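Local coordinates for protein CRISPR system Cmr subunit Cmr5 (Thermus thermophilus HB8, PDB 2ZOP) that probably forms part of the Cmr ribonucleoprotein complex of a type III-B CRISPR system, which defends against viruses and plasmids, and assembles as a homotrimer, at residues A9-A20 with W103-I112. Sequence-based numbering, arbitrary orientation.
Sequences AQKAYEKVREAA and WFKRFAQALI
V16 pushes its branched side chain as a knob into the hole formed by F104, F107, A108 and L111, the enclosed centre of this contact. Valine suits it because its two methyls reach both sides: V16 CG2 meets F104 CD1 (3.9 Å) and F107 CB, while V16 CG1, anti to the backbone N (chi1 176°), touches L111 CD1 at 3.8 Å and, more loosely, I112 CD1. Alanines suit the places where rings arrive, through CH-pi contacts: A12 CB lies over one face of F104, 4.0 Å from the ring centroid, and A9 CB sits almost on the normal of the five-membered ring of W103, 3.6 Å from its centroid. F104 is buried; K15 CB packs near its CE1 while the lysine's chain leads away, and L62 and V69 of helix 57-69 and Y28 of helix 25-42 also touch the phenylalanine.

The solvent side is exposed yet still in close touch. Y13 lays CB over the face of F107, and its ring follows obliquely, planes at 32°; L111 CD1 meets the tyrosine edge near CE1. Tyrosine suits this border, since its ring packs on apolar neighbours and its hydroxyl can face water. Packing is loose at the far end, where A20 CB is 4.2 Å from I112 CG1 and R17 only grazes L111. The N- and C-terminal helices 4-19 and 87-111, whose segments cross at -43° with axes 8.7 Å apart, thus pack together in the all-alpha Cmr5 fold, with V16 as a single knob in a four-residue hole.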
ATOM      1  N   ALA A   9     -25.447  -2.751  -0.789  1.00 19.35           N
ATOM      2  CA  ALA A   9     -25.807  -1.716   0.172  1.00 20.37           C
ATOM      3  C   ALA A   9     -27.046  -2.114   0.959  1.00 20.63           C
ATOM      4  O   ALA A   9     -27.075  -1.996   2.182  1.00 18.52           O
ATOM      5  CB  ALA A   9     -26.046  -0.386  -0.547  1.00 23.77           C
ATOM      6  N   GLN A  10     -28.066  -2.604   0.259  1.00 20.63           N
ATOM      7  CA  GLN A  10     -29.294  -3.012   0.922  1.00 21.28           C
ATOM      8  C   GLN A  10     -29.166  -4.304   1.734  1.00 17.74           C
ATOM      9  O   GLN A  10     -29.765  -4.417   2.794  1.00 21.76           O
ATOM     10  CB  GLN A  10     -30.431  -3.093  -0.101  1.00 21.10           C
ATOM     11  CG  GLN A  10     -30.846  -1.685  -0.580  1.00 23.85           C
ATOM     12  CD  GLN A  10     -31.922  -1.691  -1.646  1.00 25.34           C
ATOM     13  OE1 GLN A  10     -32.609  -2.691  -1.851  1.00 26.60           O
ATOM     14  NE2 GLN A  10     -32.085  -0.556  -2.320  1.00 27.04           N
ATOM     15  N   LYS A  11     -28.379  -5.262   1.256  1.00 19.01           N
ATOM     16  CA  LYS A  11     -28.184  -6.516   1.995  1.00 20.37           C
ATOM     17  C   LYS A  11     -27.384  -6.217   3.261  1.00 17.10           C
ATOM     18  O   LYS A  11     -27.631  -6.793   4.321  1.00 20.73           O
ATOM     19  CB  LYS A  11     -27.431  -7.544   1.138  1.00 19.09           C
ATOM     20  CG  LYS A  11     -28.292  -8.268   0.088  1.00 26.03           C
ATOM     21  CD  LYS A  11     -27.437  -9.208  -0.764  1.00 24.67           C
ATOM     22  CE  LYS A  11     -28.285 -10.087  -1.675  1.00 32.50           C
ATOM     23  NZ  LYS A  11     -29.123 -11.043  -0.892  1.00 33.94           N
ATOM     24  N   ALA A  12     -26.422  -5.307   3.142  1.00 19.25           N
ATOM     25  CA  ALA A  12     -25.593  -4.913   4.274  1.00 20.14           C
ATOM     26  C   ALA A  12     -26.503  -4.251   5.296  1.00 21.12           C
ATOM     27  O   ALA A  12     -26.372  -4.454   6.505  1.00 19.99           O
ATOM     28  CB  ALA A  12     -24.507  -3.934   3.818  1.00 22.47           C
ATOM     29  N   TYR A  13     -27.423  -3.446   4.782  1.00 20.23           N
ATOM     30  CA  TYR A  13     -28.395  -2.746   5.602  1.00 20.66           C
ATOM     31  C   TYR A  13     -29.170  -3.776   6.419  1.00 17.12           C
ATOM     32  O   TYR A  13     -29.344  -3.619   7.624  1.00 19.52           O
ATOM     33  CB  TYR A  13     -29.337  -1.955   4.684  1.00 23.64           C
ATOM     34  CG  TYR A  13     -30.502  -1.273   5.362  1.00 27.21           C
ATOM     35  CD1 TYR A  13     -30.349  -0.628   6.589  1.00 27.10           C
ATOM     36  CD2 TYR A  13     -31.741  -1.198   4.729  1.00 32.77           C
ATOM     37  CE1 TYR A  13     -31.397   0.077   7.165  1.00 32.32           C
ATOM     38  CE2 TYR A  13     -32.799  -0.492   5.294  1.00 36.54           C
ATOM     39  CZ  TYR A  13     -32.620   0.144   6.513  1.00 35.17           C
ATOM     40  OH  TYR A  13     -33.662   0.850   7.068  1.00 39.23           O
ATOM     41  N   GLU A  14     -29.613  -4.846   5.772  1.00 18.67           N
ATOM     42  CA  GLU A  14     -30.367  -5.872   6.482  1.00 22.61           C
ATOM     43  C   GLU A  14     -29.509  -6.586   7.532  1.00 20.89           C
ATOM     44  O   GLU A  14     -29.963  -6.853   8.642  1.00 19.07           O
ATOM     45  CB  GLU A  14     -30.938  -6.895   5.502  1.00 24.36           C
ATOM     46  CG  GLU A  14     -31.795  -7.938   6.191  1.00 35.11           C
ATOM     47  CD  GLU A  14     -32.475  -8.880   5.224  1.00 39.36           C
ATOM     48  OE1 GLU A  14     -31.781  -9.727   4.624  1.00 44.66           O
ATOM     49  OE2 GLU A  14     -33.710  -8.767   5.065  1.00 41.83           O
ATOM     50  N   LYS A  15     -28.267  -6.894   7.183  1.00 19.21           N
ATOM     51  CA  LYS A  15     -27.372  -7.562   8.125  1.00 18.77           C
ATOM     52  C   LYS A  15     -27.147  -6.699   9.371  1.00 18.14           C
ATOM     53  O   LYS A  15     -27.122  -7.204  10.495  1.00 21.97           O
ATOM     54  CB  LYS A  15     -26.032  -7.861   7.451  1.00 17.36           C
ATOM     55  CG  LYS A  15     -26.132  -8.808   6.262  1.00 21.18           C
ATOM     56  CD  LYS A  15     -26.583 -10.186   6.725  1.00 26.24           C
ATOM     57  CE  LYS A  15     -26.614 -11.186   5.581  1.00 29.47           C
ATOM     58  NZ  LYS A  15     -26.809 -12.566   6.101  1.00 33.79           N
ATOM     59  N   VAL A  16     -26.993  -5.396   9.176  1.00 17.10           N
ATOM     60  CA  VAL A  16     -26.765  -4.500  10.305  1.00 15.56           C
ATOM     61  C   VAL A  16     -28.013  -4.321  11.174  1.00 17.96           C
ATOM     62  O   VAL A  16     -27.917  -4.281  12.408  1.00 17.75           O
ATOM     63  CB  VAL A  16     -26.257  -3.114   9.826  1.00 14.98           C
ATOM     64  CG1 VAL A  16     -26.110  -2.170  11.013  1.00 16.18           C
ATOM     65  CG2 VAL A  16     -24.902  -3.270   9.129  1.00 11.09           C
ATOM     66  N   ARG A  17     -29.182  -4.220  10.543  1.00 19.66           N
ATOM     67  CA  ARG A  17     -30.422  -4.066  11.300  1.00 23.76           C
ATOM     68  C   ARG A  17     -30.608  -5.301  12.182  1.00 21.48           C
ATOM     69  O   ARG A  17     -31.125  -5.209  13.294  1.00 22.30           O
ATOM     70  CB  ARG A  17     -31.631  -3.898  10.359  1.00 23.57           C
ATOM     71  CG  ARG A  17     -31.941  -5.112   9.490  1.00 31.33           C
ATOM     72  CD  ARG A  17     -33.091  -4.885   8.493  1.00 34.31           C
ATOM     73  NE  ARG A  17     -34.422  -4.903   9.100  1.00 37.08           N
ATOM     74  CZ  ARG A  17     -35.525  -5.282   8.451  1.00 42.65           C
ATOM     75  NH1 ARG A  17     -35.445  -5.672   7.184  1.00 41.95           N
ATOM     76  NH2 ARG A  17     -36.710  -5.277   9.058  1.00 42.05           N
ATOM     77  N   GLU A  18     -30.170  -6.456  11.687  1.00 21.29           N
ATOM     78  CA  GLU A  18     -30.288  -7.691  12.454  1.00 21.25           C
ATOM     79  C   GLU A  18     -29.282  -7.727  13.615  1.00 22.35           C
ATOM     80  O   GLU A  18     -29.636  -8.105  14.732  1.00 19.85           O
ATOM     81  CB  GLU A  18     -30.111  -8.904  11.528  1.00 21.78           C
ATOM     82  CG  GLU A  18     -31.298  -9.101  10.583  1.00 25.07           C
ATOM     83  CD  GLU A  18     -31.022 -10.093   9.458  1.00 31.01           C
ATOM     84  OE1 GLU A  18     -31.950 -10.367   8.668  1.00 34.78           O
ATOM     85  OE2 GLU A  18     -29.883 -10.593   9.354  1.00 30.05           O
ATOM     86  N   ALA A  19     -28.040  -7.316  13.365  1.00 19.03           N
ATOM     87  CA  ALA A  19     -27.028  -7.294  14.429  1.00 18.47           C
ATOM     88  C   ALA A  19     -27.435  -6.309  15.539  1.00 17.07           C
ATOM     89  O   ALA A  19     -27.104  -6.496  16.710  1.00 16.52           O
ATOM     90  CB  ALA A  19     -25.667  -6.898  13.858  1.00 16.56           C
ATOM     91  N   ALA A  20     -28.165  -5.266  15.165  1.00 16.97           N
ATOM     92  CA  ALA A  20     -28.608  -4.265  16.132  1.00 18.22           C
ATOM     93  C   ALA A  20     -29.541  -4.859  17.192  1.00 19.51           C
ATOM     94  O   ALA A  20     -29.725  -4.277  18.261  1.00 20.79           O
ATOM     95  CB  ALA A  20     -29.310  -3.115  15.403  1.00 14.88           C
ATOM     96  N   TRP A 103     -20.318  -0.081   3.232  1.00 14.80           N
ATOM     97  CA  TRP A 103     -21.752  -0.019   3.507  1.00 15.53           C
ATOM     98  C   TRP A 103     -22.049  -0.524   4.915  1.00 15.94           C
ATOM     99  O   TRP A 103     -22.858   0.060   5.628  1.00 15.33           O
ATOM    100  CB  TRP A 103     -22.546  -0.820   2.463  1.00 17.05           C
ATOM    101  CG  TRP A 103     -22.612  -0.116   1.142  1.00 16.75           C
ATOM    102  CD1 TRP A 103     -22.159  -0.582  -0.055  1.00 19.94           C
ATOM    103  CD2 TRP A 103     -23.117   1.209   0.894  1.00 18.49           C
ATOM    104  NE1 TRP A 103     -22.343   0.367  -1.033  1.00 19.46           N
ATOM    105  CE2 TRP A 103     -22.927   1.475  -0.482  1.00 22.50           C
ATOM    106  CE3 TRP A 103     -23.705   2.194   1.699  1.00 19.70           C
ATOM    107  CZ2 TRP A 103     -23.306   2.690  -1.075  1.00 20.21           C
ATOM    108  CZ3 TRP A 103     -24.085   3.404   1.112  1.00 20.35           C
ATOM    109  CH2 TRP A 103     -23.881   3.640  -0.266  1.00 20.84           C
ATOM    110  N   PHE A 104     -21.395  -1.608   5.316  1.00 14.09           N
ATOM    111  CA  PHE A 104     -21.584  -2.141   6.662  1.00 16.29           C
ATOM    112  C   PHE A 104     -21.196  -1.046   7.651  1.00 17.13           C
ATOM    113  O   PHE A 104     -21.888  -0.812   8.649  1.00 13.41           O
ATOM    114  CB  PHE A 104     -20.688  -3.362   6.884  1.00 12.81           C
ATOM    115  CG  PHE A 104     -21.312  -4.659   6.459  1.00 12.71           C
ATOM    116  CD1 PHE A 104     -22.107  -5.389   7.345  1.00 13.66           C
ATOM    117  CD2 PHE A 104     -21.116  -5.151   5.177  1.00 12.02           C
ATOM    118  CE1 PHE A 104     -22.693  -6.584   6.961  1.00 13.33           C
ATOM    119  CE2 PHE A 104     -21.700  -6.351   4.780  1.00 14.40           C
ATOM    120  CZ  PHE A 104     -22.491  -7.070   5.675  1.00 15.45           C
ATOM    121  N   LYS A 105     -20.082  -0.382   7.359  1.00 15.18           N
ATOM    122  CA  LYS A 105     -19.591   0.699   8.205  1.00 16.38           C
ATOM    123  C   LYS A 105     -20.607   1.831   8.318  1.00 15.22           C
ATOM    124  O   LYS A 105     -20.941   2.281   9.415  1.00 14.24           O
ATOM    125  CB  LYS A 105     -18.270   1.240   7.646  1.00 17.40           C
ATOM    126  CG  LYS A 105     -17.753   2.479   8.369  1.00 20.04           C
ATOM    127  CD  LYS A 105     -16.326   2.801   7.957  1.00 24.08           C
ATOM    128  CE  LYS A 105     -15.854   4.104   8.589  1.00 26.94           C
ATOM    129  NZ  LYS A 105     -16.611   5.269   8.023  1.00 33.14           N
ATOM    130  N   ARG A 106     -21.091   2.292   7.173  1.00 13.13           N
ATOM    131  CA  ARG A 106     -22.066   3.375   7.135  1.00 17.37           C
ATOM    132  C   ARG A 106     -23.353   3.046   7.889  1.00 18.37           C
ATOM    133  O   ARG A 106     -23.841   3.862   8.667  1.00 17.75           O
ATOM    134  CB  ARG A 106     -22.382   3.732   5.681  1.00 16.31           C
ATOM    135  CG  ARG A 106     -21.216   4.424   4.984  1.00 14.99           C
ATOM    136  CD  ARG A 106     -21.353   4.354   3.481  1.00 16.94           C
ATOM    137  NE  ARG A 106     -20.144   4.815   2.807  1.00 21.98           N
ATOM    138  CZ  ARG A 106     -19.865   4.562   1.535  1.00 22.66           C
ATOM    139  NH1 ARG A 106     -20.713   3.851   0.802  1.00 23.96           N
ATOM    140  NH2 ARG A 106     -18.730   5.002   1.001  1.00 22.82           N
ATOM    141  N   PHE A 107     -23.907   1.859   7.658  1.00 19.18           N
ATOM    142  CA  PHE A 107     -25.128   1.489   8.354  1.00 19.85           C
ATOM    143  C   PHE A 107     -24.899   1.198   9.828  1.00 16.95           C
ATOM    144  O   PHE A 107     -25.813   1.347  10.631  1.00 18.07           O
ATOM    145  CB  PHE A 107     -25.817   0.316   7.646  1.00 17.24           C
ATOM    146  CG  PHE A 107     -26.575   0.737   6.419  1.00 21.28           C
ATOM    147  CD1 PHE A 107     -27.684   1.574   6.532  1.00 19.68           C
ATOM    148  CD2 PHE A 107     -26.135   0.376   5.149  1.00 17.55           C
ATOM    149  CE1 PHE A 107     -28.338   2.055   5.400  1.00 18.66           C
ATOM    150  CE2 PHE A 107     -26.784   0.854   4.007  1.00 19.79           C
ATOM    151  CZ  PHE A 107     -27.888   1.698   4.138  1.00 16.95           C
ATOM    152  N   ALA A 108     -23.684   0.792  10.191  1.00 16.95           N
ATOM    153  CA  ALA A 108     -23.380   0.541  11.601  1.00 17.91           C
ATOM    154  C   ALA A 108     -23.356   1.885  12.335  1.00 17.06           C
ATOM    155  O   ALA A 108     -23.820   1.991  13.474  1.00 20.66           O
ATOM    156  CB  ALA A 108     -22.023  -0.165  11.752  1.00 15.74           C
ATOM    157  N   GLN A 109     -22.820   2.907  11.674  1.00 17.12           N
ATOM    158  CA  GLN A 109     -22.737   4.257  12.246  1.00 18.92           C
ATOM    159  C   GLN A 109     -24.119   4.858  12.454  1.00 17.50           C
ATOM    160  O   GLN A 109     -24.349   5.583  13.410  1.00 19.07           O
ATOM    161  CB  GLN A 109     -21.945   5.191  11.317  1.00 16.31           C
ATOM    162  CG  GLN A 109     -20.445   5.001  11.350  1.00 25.33           C
ATOM    163  CD  GLN A 109     -19.799   5.654  12.563  1.00 26.97           C
ATOM    164  OE1 GLN A 109     -20.109   5.309  13.704  1.00 24.13           O
ATOM    165  NE2 GLN A 109     -18.895   6.602  12.317  1.00 28.03           N
ATOM    166  N   ALA A 110     -25.036   4.552  11.543  1.00 18.81           N
ATOM    167  CA  ALA A 110     -26.391   5.077  11.616  1.00 22.22           C
ATOM    168  C   ALA A 110     -27.362   4.268  12.475  1.00 23.86           C
ATOM    169  O   ALA A 110     -28.305   4.830  13.033  1.00 22.08           O
ATOM    170  CB  ALA A 110     -26.960   5.202  10.215  1.00 22.12           C
ATOM    171  N   LEU A 111     -27.127   2.963  12.584  1.00 21.67           N
ATOM    172  CA  LEU A 111     -28.031   2.072  13.308  1.00 23.13           C
ATOM    173  C   LEU A 111     -27.579   1.538  14.668  1.00 23.12           C
ATOM    174  O   LEU A 111     -28.405   1.110  15.470  1.00 20.73           O
ATOM    175  CB  LEU A 111     -28.383   0.885  12.408  1.00 22.08           C
ATOM    176  CG  LEU A 111     -28.943   1.227  11.021  1.00 25.63           C
ATOM    177  CD1 LEU A 111     -29.182  -0.052  10.226  1.00 23.95           C
ATOM    178  CD2 LEU A 111     -30.246   2.016  11.181  1.00 27.07           C
ATOM    179  N   ILE A 112     -26.277   1.541  14.924  1.00 21.99           N
ATOM    180  CA  ILE A 112     -25.764   1.035  16.191  1.00 24.41           C
ATOM    181  C   ILE A 112     -25.043   2.142  16.956  1.00 25.65           C
ATOM    182  O   ILE A 112     -24.001   2.625  16.522  1.00 25.36           O
ATOM    183  CB  ILE A 112     -24.793  -0.148  15.941  1.00 21.90           C
ATOM    184  CG1 ILE A 112     -25.527  -1.263  15.187  1.00 19.73           C
ATOM    185  CG2 ILE A 112     -24.241  -0.666  17.254  1.00 19.94           C
ATOM    186  CD1 ILE A 112     -24.665  -2.452  14.824  1.00 22.75           C
TER